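Local coordinates for conserved exported protein (Bacteroides fragilis, PDB 3CLW) that is of unknown function but probably hydrolyses O-glycosyl bonds as a TIM-barrel glycoside hydrolase of family 30, at residues D20-C30 with A64-I72; T306-C314 with A349-W357. All coordinates share one frame; numbering follows the deposited sequence.

Interaction 1: residues D20-C30 with A64-I72; sequences DNFSASDAWRC and ALTNWRVNI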
# COMPACT_ATOMS: atom_id res chain seq x y z
N ASP A 20 2.26 -11.14 -2.72
CA ASP A 20 0.81 -11.00 -2.88
C ASP A 20 0.49 -9.93 -3.94
O ASP A 20 -0.18 -10.22 -4.91
CB ASP A 20 0.14 -10.64 -1.54
CG ASP A 20 0.24 -11.77 -0.50
OD1 ASP A 20 0.32 -12.95 -0.91
OD2 ASP A 20 0.22 -11.48 0.70
N ASN A 21 0.94 -8.69 -3.73
CA ASN A 21 0.56 -7.57 -4.64
C ASN A 21 1.39 -6.34 -4.40
O ASN A 21 2.16 -6.26 -3.45
CB ASN A 21 -0.91 -7.19 -4.47
CG ASN A 21 -1.25 -6.72 -3.03
OD1 ASN A 21 -0.95 -5.59 -2.64
ND2 ASN A 21 -1.91 -7.59 -2.26
N PHE A 22 1.19 -5.37 -5.29
CA PHE A 22 1.53 -3.98 -5.04
C PHE A 22 0.21 -3.26 -5.26
O PHE A 22 -0.59 -3.62 -6.12
CB PHE A 22 2.61 -3.52 -6.03
CG PHE A 22 3.98 -4.14 -5.75
CD1 PHE A 22 4.92 -3.46 -4.96
CD2 PHE A 22 4.29 -5.40 -6.24
CE1 PHE A 22 6.15 -4.03 -4.68
CE2 PHE A 22 5.51 -5.98 -5.96
CZ PHE A 22 6.44 -5.30 -5.17
N SER A 23 -0.02 -2.23 -4.46
CA SER A 23 -1.32 -1.68 -4.37
C SER A 23 -1.28 -0.17 -4.22
O SER A 23 -0.21 0.41 -4.06
CB SER A 23 -2.05 -2.31 -3.20
OG SER A 23 -3.43 -2.00 -3.25
N ALA A 24 -2.45 0.46 -4.31
CA ALA A 24 -2.63 1.85 -3.91
C ALA A 24 -4.08 2.03 -3.53
O ALA A 24 -4.87 1.10 -3.64
CB ALA A 24 -2.23 2.82 -5.04
N SER A 25 -4.45 3.23 -3.13
CA SER A 25 -5.73 3.49 -2.52
C SER A 25 -6.58 4.45 -3.38
O SER A 25 -6.05 5.38 -3.99
CB SER A 25 -5.45 4.05 -1.11
OG SER A 25 -6.63 4.26 -0.41
N ASP A 26 -7.88 4.22 -3.41
CA ASP A 26 -8.85 5.09 -4.09
C ASP A 26 -9.34 6.30 -3.27
O ASP A 26 -10.25 7.02 -3.68
CB ASP A 26 -10.04 4.24 -4.54
CG ASP A 26 -11.06 4.01 -3.43
OD1 ASP A 26 -10.80 4.31 -2.25
OD2 ASP A 26 -12.17 3.53 -3.78
N ALA A 27 -8.75 6.52 -2.10
CA ALA A 27 -9.40 7.36 -1.08
C ALA A 27 -9.56 8.82 -1.54
O ALA A 27 -8.64 9.37 -2.20
CB ALA A 27 -8.64 7.30 0.20
N TRP A 28 -10.72 9.40 -1.21
CA TRP A 28 -10.96 10.84 -1.34
C TRP A 28 -11.17 11.33 -2.77
O TRP A 28 -12.25 11.81 -3.08
CB TRP A 28 -9.89 11.66 -0.65
CG TRP A 28 -9.73 11.38 0.80
CD1 TRP A 28 -10.63 10.74 1.65
CD2 TRP A 28 -8.60 11.71 1.61
NE1 TRP A 28 -10.10 10.67 2.93
CE2 TRP A 28 -8.86 11.27 2.92
CE3 TRP A 28 -7.39 12.38 1.35
CZ2 TRP A 28 -7.95 11.45 3.96
CZ3 TRP A 28 -6.49 12.59 2.42
CH2 TRP A 28 -6.78 12.11 3.69
N ARG A 29 -10.17 11.14 -3.62
CA ARG A 29 -10.12 11.78 -4.94
C ARG A 29 -10.74 11.01 -6.10
O ARG A 29 -11.33 11.61 -7.00
CB ARG A 29 -8.69 12.27 -5.22
CG ARG A 29 -8.28 13.18 -4.07
CD ARG A 29 -6.95 13.82 -4.21
NE ARG A 29 -5.88 13.07 -3.59
CZ ARG A 29 -5.38 13.25 -2.37
NH1 ARG A 29 -5.88 14.13 -1.52
NH2 ARG A 29 -4.36 12.51 -2.01
N CYS A 30 -10.64 9.69 -6.05
CA CYS A 30 -11.16 8.83 -7.09
C CYS A 30 -12.68 8.89 -7.23
O CYS A 30 -13.23 8.68 -8.33
CB CYS A 30 -10.66 7.38 -6.89
SG CYS A 30 -8.88 7.27 -7.27
N ALA A 64 1.06 -1.19 -13.27
CA ALA A 64 0.31 -2.44 -13.33
C ALA A 64 0.14 -3.03 -11.91
O ALA A 64 0.53 -4.16 -11.65
CB ALA A 64 0.97 -3.46 -14.27
N LEU A 65 -0.44 -2.24 -11.01
CA LEU A 65 -0.78 -2.68 -9.68
C LEU A 65 -1.66 -3.93 -9.69
O LEU A 65 -2.45 -4.16 -10.62
CB LEU A 65 -1.49 -1.58 -8.91
CG LEU A 65 -0.69 -0.30 -8.68
CD1 LEU A 65 -1.63 0.70 -8.15
CD2 LEU A 65 0.51 -0.53 -7.71
N THR A 66 -1.52 -4.72 -8.62
CA THR A 66 -2.14 -6.01 -8.59
C THR A 66 -3.07 -6.21 -7.40
O THR A 66 -3.55 -7.32 -7.17
CB THR A 66 -1.06 -7.14 -8.66
OG1 THR A 66 0.02 -6.79 -7.80
CG2 THR A 66 -0.53 -7.28 -10.08
N ASN A 67 -3.29 -5.15 -6.64
CA ASN A 67 -4.39 -5.03 -5.68
C ASN A 67 -4.85 -3.58 -5.78
O ASN A 67 -4.10 -2.73 -6.31
CB ASN A 67 -3.93 -5.37 -4.25
CG ASN A 67 -5.04 -5.17 -3.20
OD1 ASN A 67 -6.02 -5.92 -3.14
ND2 ASN A 67 -4.87 -4.18 -2.36
N TRP A 68 -6.08 -3.30 -5.34
CA TRP A 68 -6.61 -1.91 -5.30
C TRP A 68 -7.38 -1.75 -4.00
O TRP A 68 -8.22 -2.59 -3.67
CB TRP A 68 -7.53 -1.64 -6.50
CG TRP A 68 -8.11 -0.21 -6.63
CD1 TRP A 68 -9.45 0.14 -6.68
CD2 TRP A 68 -7.37 1.01 -6.79
NE1 TRP A 68 -9.58 1.50 -6.86
CE2 TRP A 68 -8.32 2.06 -6.94
CE3 TRP A 68 -6.00 1.32 -6.81
CZ2 TRP A 68 -7.94 3.41 -7.08
CZ3 TRP A 68 -5.61 2.67 -6.96
CH2 TRP A 68 -6.59 3.70 -7.09
N ARG A 69 -7.05 -0.71 -3.24
CA ARG A 69 -7.71 -0.52 -1.95
C ARG A 69 -8.90 0.46 -2.08
O ARG A 69 -8.71 1.63 -2.46
CB ARG A 69 -6.73 -0.06 -0.87
CG ARG A 69 -5.58 -1.03 -0.56
CD ARG A 69 -4.54 -0.41 0.40
NE ARG A 69 -5.15 0.07 1.64
CZ ARG A 69 -5.21 -0.62 2.79
NH1 ARG A 69 -4.67 -1.84 2.91
NH2 ARG A 69 -5.81 -0.07 3.83
N VAL A 70 -10.10 -0.03 -1.78
CA VAL A 70 -11.33 0.74 -1.88
C VAL A 70 -11.82 1.22 -0.49
O VAL A 70 -12.04 0.41 0.43
CB VAL A 70 -12.42 -0.08 -2.62
CG1 VAL A 70 -13.78 0.65 -2.65
CG2 VAL A 70 -11.94 -0.40 -4.01
N ASN A 71 -11.97 2.54 -0.34
CA ASN A 71 -12.48 3.15 0.88
C ASN A 71 -14.01 3.06 0.93
O ASN A 71 -14.72 3.83 0.27
CB ASN A 71 -12.05 4.63 0.97
CG ASN A 71 -12.41 5.28 2.32
OD1 ASN A 71 -12.59 6.49 2.40
ND2 ASN A 71 -12.54 4.49 3.36
N ILE A 72 -14.49 2.12 1.73
CA ILE A 72 -15.91 1.99 1.99
C ILE A 72 -16.28 3.15 2.91
O ILE A 72 -15.74 3.30 4.02
CB ILE A 72 -16.24 0.61 2.60
CG1 ILE A 72 -15.86 -0.52 1.61
CG2 ILE A 72 -17.69 0.54 3.00
CD1 ILE A 72 -16.54 -0.44 0.24
O HOH W 1 -5.48 3.01 1.99
O HOH W 2 -12.20 2.70 -6.52
O HOH W 3 -12.66 8.13 0.19

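Interaction 2: residues T306-C314 with A349-W357; sequences TKFWASEYC and ANASAWQWW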
# COMPACT_ATOMS: atom_id res chain seq x y z
N THR A 306 3.22 -16.28 9.50
CA THR A 306 2.43 -15.07 9.31
C THR A 306 3.14 -14.14 8.36
O THR A 306 4.33 -13.92 8.47
CB THR A 306 2.14 -14.39 10.66
OG1 THR A 306 1.42 -15.33 11.47
CG2 THR A 306 1.31 -13.10 10.51
N LYS A 307 2.39 -13.65 7.38
CA LYS A 307 2.90 -12.64 6.45
C LYS A 307 2.98 -11.22 7.05
O LYS A 307 2.35 -10.90 8.07
CB LYS A 307 2.06 -12.63 5.17
CG LYS A 307 2.26 -13.83 4.26
CD LYS A 307 1.27 -13.80 3.15
CE LYS A 307 1.59 -14.86 2.12
NZ LYS A 307 0.66 -14.81 0.96
N PHE A 308 3.77 -10.37 6.39
CA PHE A 308 3.71 -8.94 6.62
C PHE A 308 3.28 -8.18 5.34
O PHE A 308 3.68 -8.55 4.25
CB PHE A 308 5.07 -8.42 7.14
CG PHE A 308 5.05 -6.94 7.42
CD1 PHE A 308 4.35 -6.45 8.52
CD2 PHE A 308 5.67 -6.06 6.56
CE1 PHE A 308 4.31 -5.09 8.77
CE2 PHE A 308 5.63 -4.71 6.78
CZ PHE A 308 4.95 -4.21 7.89
N TRP A 309 2.46 -7.14 5.51
CA TRP A 309 2.09 -6.20 4.43
C TRP A 309 2.40 -4.78 4.88
O TRP A 309 1.97 -4.33 5.97
CB TRP A 309 0.60 -6.28 4.09
CG TRP A 309 0.16 -7.36 3.12
CD1 TRP A 309 0.85 -8.51 2.79
CD2 TRP A 309 -1.08 -7.42 2.40
NE1 TRP A 309 0.12 -9.25 1.89
CE2 TRP A 309 -1.07 -8.61 1.63
CE3 TRP A 309 -2.21 -6.56 2.30
CZ2 TRP A 309 -2.12 -8.98 0.81
CZ3 TRP A 309 -3.27 -6.94 1.48
CH2 TRP A 309 -3.21 -8.13 0.74
N ALA A 310 3.17 -4.06 4.06
CA ALA A 310 3.30 -2.61 4.24
C ALA A 310 2.08 -2.03 3.51
O ALA A 310 1.92 -2.18 2.29
CB ALA A 310 4.66 -2.11 3.69
N SER A 311 1.14 -1.45 4.25
CA SER A 311 -0.19 -1.26 3.69
C SER A 311 -0.61 0.20 3.47
O SER A 311 -1.74 0.46 3.06
CB SER A 311 -1.24 -1.96 4.55
OG SER A 311 -1.15 -1.47 5.89
N GLU A 312 0.29 1.14 3.75
CA GLU A 312 0.05 2.55 3.44
C GLU A 312 1.31 3.35 3.57
O GLU A 312 2.02 3.22 4.54
CB GLU A 312 -1.02 3.17 4.34
CG GLU A 312 -1.60 4.48 3.77
CD GLU A 312 -2.42 5.26 4.77
OE1 GLU A 312 -3.45 4.77 5.27
OE2 GLU A 312 -2.04 6.41 5.05
N TYR A 313 1.59 4.17 2.56
CA TYR A 313 2.63 5.19 2.64
C TYR A 313 2.38 6.33 1.64
O TYR A 313 1.84 6.11 0.56
CB TYR A 313 4.01 4.60 2.36
CG TYR A 313 5.10 5.64 2.50
CD1 TYR A 313 5.42 6.18 3.77
CD2 TYR A 313 5.77 6.15 1.36
CE1 TYR A 313 6.39 7.15 3.90
CE2 TYR A 313 6.74 7.12 1.48
CZ TYR A 313 7.05 7.62 2.74
OH TYR A 313 8.03 8.59 2.85
N CYS A 314 2.80 7.53 2.02
CA CYS A 314 3.04 8.64 1.08
C CYS A 314 4.09 9.57 1.71
O CYS A 314 4.34 9.47 2.92
CB CYS A 314 1.75 9.40 0.76
SG CYS A 314 1.03 10.26 2.15
N ALA A 349 11.91 -6.74 6.05
CA ALA A 349 10.66 -7.09 6.72
C ALA A 349 9.97 -8.26 6.02
O ALA A 349 8.96 -8.75 6.52
CB ALA A 349 9.75 -5.88 6.82
N ASN A 350 10.56 -8.72 4.91
CA ASN A 350 10.02 -9.80 4.09
C ASN A 350 8.55 -9.60 3.72
O ASN A 350 7.74 -10.55 3.77
CB ASN A 350 10.23 -11.17 4.76
CG ASN A 350 11.65 -11.71 4.59
OD1 ASN A 350 11.85 -12.82 4.12
ND2 ASN A 350 12.63 -10.92 4.97
N ALA A 351 8.18 -8.36 3.37
CA ALA A 351 6.78 -8.03 3.17
C ALA A 351 6.24 -8.79 2.00
O ALA A 351 6.92 -8.90 0.98
CB ALA A 351 6.62 -6.53 2.95
N SER A 352 5.01 -9.31 2.09
CA SER A 352 4.37 -9.89 0.90
C SER A 352 3.62 -8.91 -0.00
O SER A 352 3.15 -9.30 -1.07
CB SER A 352 3.46 -11.08 1.27
OG SER A 352 4.24 -12.22 1.61
N ALA A 353 3.46 -7.67 0.45
CA ALA A 353 2.77 -6.62 -0.32
C ALA A 353 3.35 -5.29 0.08
O ALA A 353 3.78 -5.15 1.23
CB ALA A 353 1.28 -6.62 -0.08
N TRP A 354 3.35 -4.33 -0.85
CA TRP A 354 3.70 -2.92 -0.58
C TRP A 354 2.60 -2.04 -1.18
O TRP A 354 2.28 -2.18 -2.36
CB TRP A 354 5.08 -2.56 -1.14
CG TRP A 354 5.59 -1.31 -0.52
CD1 TRP A 354 6.36 -1.21 0.61
CD2 TRP A 354 5.31 0.04 -0.94
NE1 TRP A 354 6.59 0.11 0.90
CE2 TRP A 354 5.94 0.90 -0.02
CE3 TRP A 354 4.56 0.60 -2.00
CZ2 TRP A 354 5.88 2.30 -0.13
CZ3 TRP A 354 4.48 1.98 -2.10
CH2 TRP A 354 5.15 2.82 -1.18
N GLN A 355 2.01 -1.16 -0.37
CA GLN A 355 0.81 -0.43 -0.81
C GLN A 355 0.92 1.08 -0.57
O GLN A 355 1.25 1.53 0.54
CB GLN A 355 -0.44 -0.99 -0.12
CG GLN A 355 -0.43 -2.54 -0.00
CD GLN A 355 -1.76 -3.11 0.42
OE1 GLN A 355 -2.31 -2.70 1.44
NE2 GLN A 355 -2.28 -4.06 -0.35
N TRP A 356 0.71 1.84 -1.64
CA TRP A 356 0.59 3.30 -1.55
C TRP A 356 -0.65 3.71 -0.78
O TRP A 356 -1.61 2.95 -0.70
CB TRP A 356 0.49 3.92 -2.97
CG TRP A 356 1.78 4.05 -3.63
CD1 TRP A 356 2.30 3.23 -4.61
CD2 TRP A 356 2.75 5.07 -3.40
NE1 TRP A 356 3.54 3.70 -5.00
CE2 TRP A 356 3.84 4.82 -4.27
CE3 TRP A 356 2.82 6.17 -2.53
CZ2 TRP A 356 4.98 5.62 -4.28
CZ3 TRP A 356 3.96 6.97 -2.54
CH2 TRP A 356 5.01 6.70 -3.42
N TRP A 357 -0.64 4.93 -0.25
CA TRP A 357 -1.85 5.64 0.10
C TRP A 357 -2.52 6.08 -1.24
O TRP A 357 -2.48 5.34 -2.25
CB TRP A 357 -1.48 6.80 1.07
CG TRP A 357 -2.55 7.78 1.48
CD1 TRP A 357 -2.45 9.13 1.47
CD2 TRP A 357 -3.89 7.49 1.95
NE1 TRP A 357 -3.61 9.71 1.90
CE2 TRP A 357 -4.52 8.73 2.19
CE3 TRP A 357 -4.62 6.31 2.15
CZ2 TRP A 357 -5.84 8.83 2.64
CZ3 TRP A 357 -5.93 6.40 2.61
CH2 TRP A 357 -6.53 7.66 2.84
O HOH W 4 5.38 -11.67 4.21
O HOH W 5 -3.00 2.42 1.72

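Interaction 1: residues D20-C30 with A64-I72
Two neighbouring strands of the TIM-barrel wall, 21-25 and 68-71, meet here with axes 4.8 Å apart at closest approach and N-to-C directions 26° apart. Ala24 and Asp26 straddle Arg69: Arg69 N gives its hydrogen to Ala24 O at 2.9 Å, and Asp26 N returns one to Arg69 O at 2.9 Å, both nearly straight. At the other end Phe22 O takes two hydrogens, from Thr66 N in the carbonyl plane and from Asn67 N, tilted 34° from it. Thr66 OG1 accepts from Phe22 N at 3.1 Å; chi1 of 43° sets the hydroxyl between the backbone N and carbonyl carbon, facing the strand.

The indole of Trp68 folds back across the contact. Asp26 N and Ser25 C lie over the rim of one face, and Asp26 CB comes 3.4 Å from Trp68 CZ2, while Cys30 SG meets the edge, 5.3 Å from the six-membered ring centroid. The Asp26 carboxylate divides its work. OD1 takes Asn71 N on its syn side at 2.9 Å; OD2 accepts a hydrogen from a water, which in turn accepts from Trp68 NE1, and another from Gln110 NE2 on helix 108-119.

Bonds to both oxygens should restrain the carboxylate's rotation, and these donors would favour its charged form despite burial. It thereby extends the backbone pairing through a side chain beyond strand 21-25.

Interaction 2: residues T306-C314 with A349-W357
Trp309 presents one face of its indole to Ala353, whose CB stands 3.3 Å from the five-membered ring centroid and only 2° off the normal, a CH-pi contact; Ser352 CB lies at the ring edge, near its plane. Gln355 reaches the benzo side with its amide turned obliquely to the ring, NE2 3.6 Å from Trp309 CZ3. Further along, the Glu312 carboxylate and the indole of Trp357 run side by side in the same direction, their planes 26° apart. Glu312 OE2 sits 3.6 Å above the Trp357 plane, offset toward the rim, and Cys314 SG approaches the five-membered ring obliquely. The extended Glu312 chain, with CG anti to the backbone N (chi1 -162°), carries the acid along this ring, and Tyr279 OH hydrogen-bonds OE2. Trp356 has Trp354 CZ3 over one face and Cys314 CA at its edge; the Phe308 edge meets Ala351 CB.

Between the face with Trp309 and Ala353 and the face with Ala310 and Trp354, the nearly aligned strands pair in parallel. Ser352 N donates to Phe308 O at 2.6 Å, almost in line with the carbonyl. Ala310 N bonds to Ala353 O at 3.1 Å, and Gln355 N makes a weak, strongly bent bond to Ala310 O. Further along the chain, Trp357 N donates to Tyr313 O at 2.9 Å from above the carbonyl plane. One water ties Phe308 N to Asn350 O and Ser352 OG, which also hydrogen-bonds Glu18 O; another donates to both Ser311 O and Trp356 O.

The Tyr279 hydroxyl gives OE2 a polar partner, while the Trp357 ring limits the carboxylate by packing alongside it; the waters satisfy backbone carbonyls, an amide and the Ser352 hydroxyl alongside the direct bonds.

Overall arrangement
Interactions 1 and 2, with centres about 12 Å apart, form adjoining parts of the barrel wall, since strand 353-356 pairs in parallel with strand 6-25. Two short polar links cross the seam: Asp20 OD2 to Trp309 NE1 at 2.5 Å and Asp20 N to Ser352 O at 2.6 Å, both probable hydrogen bonds. Asn21 ND2 also packs 3.3 Å from Trp309 CH2. Gln355 is shared, its OE1 accepting from Arg69 and its NE2 donating to Asn21. Glu231 joins the contacts again, through a salt bridge to Arg69 and a hydrogen bond to Ser311. Glu312 lies toward the C-terminal ends of the barrel strands, where TIM-barrel enzymes generally keep their active site; no ligand marks one here.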